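Local coordinates for Exo-beta-1,3-galactanase (Bifidobacterium bifidum, PDB 5FLW), which probably hydrolyses beta-1,3-galactan chains from one end, as a glycoside hydrolase of family 43, at residues Q143-S148 / D254-E259. Residues are numbered along the deposited sequence; the frame is centred on the assembly and turned at random.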
loop_
_atom_site.group_PDB
_atom_site.type_symbol
_atom_site.label_atom_id
_atom_site.label_comp_id
_atom_site.label_asym_id
_atom_site.label_seq_id
_atom_site.Cartn_x
_atom_site.Cartn_y
_atom_site.Cartn_z
ATOM N N GLN A 143 -6.021 -5.871 -8.154
ATOM C CA GLN A 143 -6.993 -6.054 -9.225
ATOM C C GLN A 143 -6.484 -7.154 -10.156
ATOM O O GLN A 143 -5.403 -7.025 -10.746
ATOM C CB GLN A 143 -7.203 -4.746 -9.979
ATOM C CG GLN A 143 -8.231 -4.823 -11.052
ATOM C CD GLN A 143 -8.542 -3.466 -11.617
ATOM O OE1 GLN A 143 -7.665 -2.794 -12.189
ATOM N NE2 GLN A 143 -9.785 -3.026 -11.435
ATOM N N ASP A 144 -7.255 -8.238 -10.266
ATOM C CA ASP A 144 -6.868 -9.422 -11.024
ATOM C C ASP A 144 -7.210 -9.256 -12.521
ATOM O O ASP A 144 -7.891 -8.299 -12.929
ATOM C CB ASP A 144 -7.513 -10.667 -10.408
ATOM C CG ASP A 144 -6.668 -11.936 -10.574
ATOM O OD1 ASP A 144 -5.752 -11.981 -11.428
ATOM O OD2 ASP A 144 -6.966 -12.908 -9.846
ATOM N N GLU A 145 -6.726 -10.224 -13.326
ATOM C CA GLU A 145 -6.839 -10.125 -14.780
ATOM C C GLU A 145 -8.286 -10.201 -15.248
ATOM O O GLU A 145 -8.627 -9.658 -16.307
ATOM C CB GLU A 145 -5.998 -11.219 -15.461
ATOM C CG GLU A 145 -5.684 -10.943 -16.940
ATOM C CD GLU A 145 -4.471 -11.709 -17.449
ATOM O OE1 GLU A 145 -4.031 -12.641 -16.742
ATOM O OE2 GLU A 145 -3.959 -11.371 -18.542
ATOM N N ASP A 146 -9.145 -10.872 -14.478
ATOM C CA ASP A 146 -10.564 -10.980 -14.793
ATOM C C ASP A 146 -11.371 -9.758 -14.368
ATOM O O ASP A 146 -12.595 -9.770 -14.537
ATOM C CB ASP A 146 -11.134 -12.237 -14.118
ATOM C CG ASP A 146 -11.203 -12.131 -12.573
ATOM O OD1 ASP A 146 -10.565 -11.257 -11.935
ATOM O OD2 ASP A 146 -11.871 -12.993 -11.964
ATOM N N GLY A 147 -10.729 -8.738 -13.773
ATOM C CA GLY A 147 -11.411 -7.540 -13.314
ATOM C C GLY A 147 -11.867 -7.578 -11.873
ATOM O O GLY A 147 -12.407 -6.582 -11.388
ATOM N N SER A 148 -11.707 -8.703 -11.181
ATOM C CA SER A 148 -12.073 -8.744 -9.774
ATOM C C SER A 148 -11.159 -7.842 -8.958
ATOM O O SER A 148 -9.949 -7.776 -9.204
ATOM C CB SER A 148 -11.988 -10.164 -9.246
ATOM O OG SER A 148 -12.995 -10.938 -9.858
ATOM N N ASP A 254 2.446 -5.727 -19.698
ATOM C CA ASP A 254 1.505 -6.706 -19.163
ATOM C C ASP A 254 1.730 -6.800 -17.659
ATOM O O ASP A 254 2.732 -7.394 -17.225
ATOM C CB ASP A 254 1.696 -8.082 -19.802
ATOM C CG ASP A 254 0.654 -9.080 -19.346
ATOM O OD1 ASP A 254 -0.138 -8.752 -18.425
ATOM O OD2 ASP A 254 0.621 -10.198 -19.918
ATOM N N PRO A 255 0.835 -6.262 -16.839
ATOM C CA PRO A 255 1.077 -6.287 -15.382
ATOM C C PRO A 255 1.071 -7.681 -14.786
ATOM O O PRO A 255 1.556 -7.855 -13.658
ATOM C CB PRO A 255 -0.047 -5.414 -14.820
ATOM C CG PRO A 255 -1.109 -5.478 -15.856
ATOM C CD PRO A 255 -0.432 -5.600 -17.190
ATOM N N TYR A 256 0.514 -8.664 -15.495
ATOM C CA TYR A 256 0.385 -10.036 -15.020
ATOM C C TYR A 256 1.484 -10.965 -15.531
ATOM O O TYR A 256 1.527 -12.124 -15.125
ATOM C CB TYR A 256 -1.022 -10.579 -15.344
ATOM C CG TYR A 256 -2.099 -9.636 -14.843
ATOM C CD1 TYR A 256 -2.361 -9.523 -13.476
ATOM C CD2 TYR A 256 -2.830 -8.823 -15.725
ATOM C CE1 TYR A 256 -3.330 -8.650 -13.011
ATOM C CE2 TYR A 256 -3.810 -7.938 -15.264
ATOM C CZ TYR A 256 -4.050 -7.855 -13.912
ATOM O OH TYR A 256 -5.005 -6.976 -13.422
ATOM N N ASN A 257 2.375 -10.479 -16.389
ATOM C CA ASN A 257 3.497 -11.264 -16.904
ATOM C C ASN A 257 4.689 -10.343 -17.120
ATOM O O ASN A 257 5.310 -10.324 -18.178
ATOM C CB ASN A 257 3.114 -12.018 -18.177
ATOM C CG ASN A 257 2.166 -13.144 -17.900
ATOM O OD1 ASN A 257 2.570 -14.157 -17.323
ATOM N ND2 ASN A 257 0.894 -12.977 -18.275
ATOM N N SER A 258 5.029 -9.583 -16.096
ATOM C CA SER A 258 6.058 -8.568 -16.201
ATOM C C SER A 258 7.402 -9.178 -15.806
ATOM O O SER A 258 7.470 -10.133 -15.027
ATOM C CB SER A 258 5.656 -7.368 -15.326
ATOM O OG SER A 258 6.701 -6.414 -15.210
ATOM N N GLU A 259 8.472 -8.651 -16.394
ATOM C CA GLU A 259 9.834 -9.045 -16.050
ATOM C C GLU A 259 10.545 -8.044 -15.164
ATOM O O GLU A 259 11.670 -8.314 -14.729
ATOM C CB GLU A 259 10.682 -9.316 -17.303
ATOM C CG GLU A 259 10.154 -10.430 -18.237
ATOM C CD GLU A 259 10.170 -11.848 -17.605
ATOM O OE1 GLU A 259 11.078 -12.161 -16.774
ATOM O OE2 GLU A 259 9.274 -12.682 -17.950
HETATM O O HOH W 1 -1.906 -11.643 -19.864
HETATM O O HOH W 2 -2.612 -8.789 -19.348
HETATM O O HOH W 3 -1.726 -14.346 -17.137
#
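E145 and Y256 face each other at a CA-to-CA distance of 7.2 Å, each inside a type I beta turn, D144 to G147 on one side and D254 to N257 on the other. Y256 spans the gap. Its OH donates to Q143 O at 2.7 Å; the C=O...donor angle is 127° and the hydroxyl stands 44° above the carbonyl plane, although that oxygen lies at the edge of the ring, in its plane. One ring face is covered by E145, whose CB sits 4.0 Å from the ring centroid, almost on the normal, a CH-pi contact. In the conformer described here, with CG anti to the backbone N (chi1 -161°) and the chain extended beyond it, the glutamate runs back along the ring in the opposite sense to the tyrosine, bringing E145 CD to 3.7 Å from Y256 CD2. The carboxylate of this conformer meets the other turn through water: one molecule joins E145 OE1 to N257 ND2, and two lie between E145 OE2 and the carboxylate of D254. These waters probably ease the repulsion between the two acids. D254 OD1 in turn accepts from Y256 N at 3.0 Å, an Asx turn that holds the tyrosine backbone, and D254 OD2 takes N257 ND2. Within the first turn, D144 OD1 accepts E145 N at 2.8 Å. Without the ring and hydroxyl of Y256, as with an alanine here, Q143 O would probably lose this donor and the aliphatic part of E145 its packing surface. The two loops each link the first and second strands of a blade, the third and the fifth, in the five-bladed beta-propeller characteristic of family 43; they meet past the 191-196/199-205 hairpin of the fourth, whose K195 and Y200 bind the D144 carboxylate and whose D197 bonds the Y256 backbone.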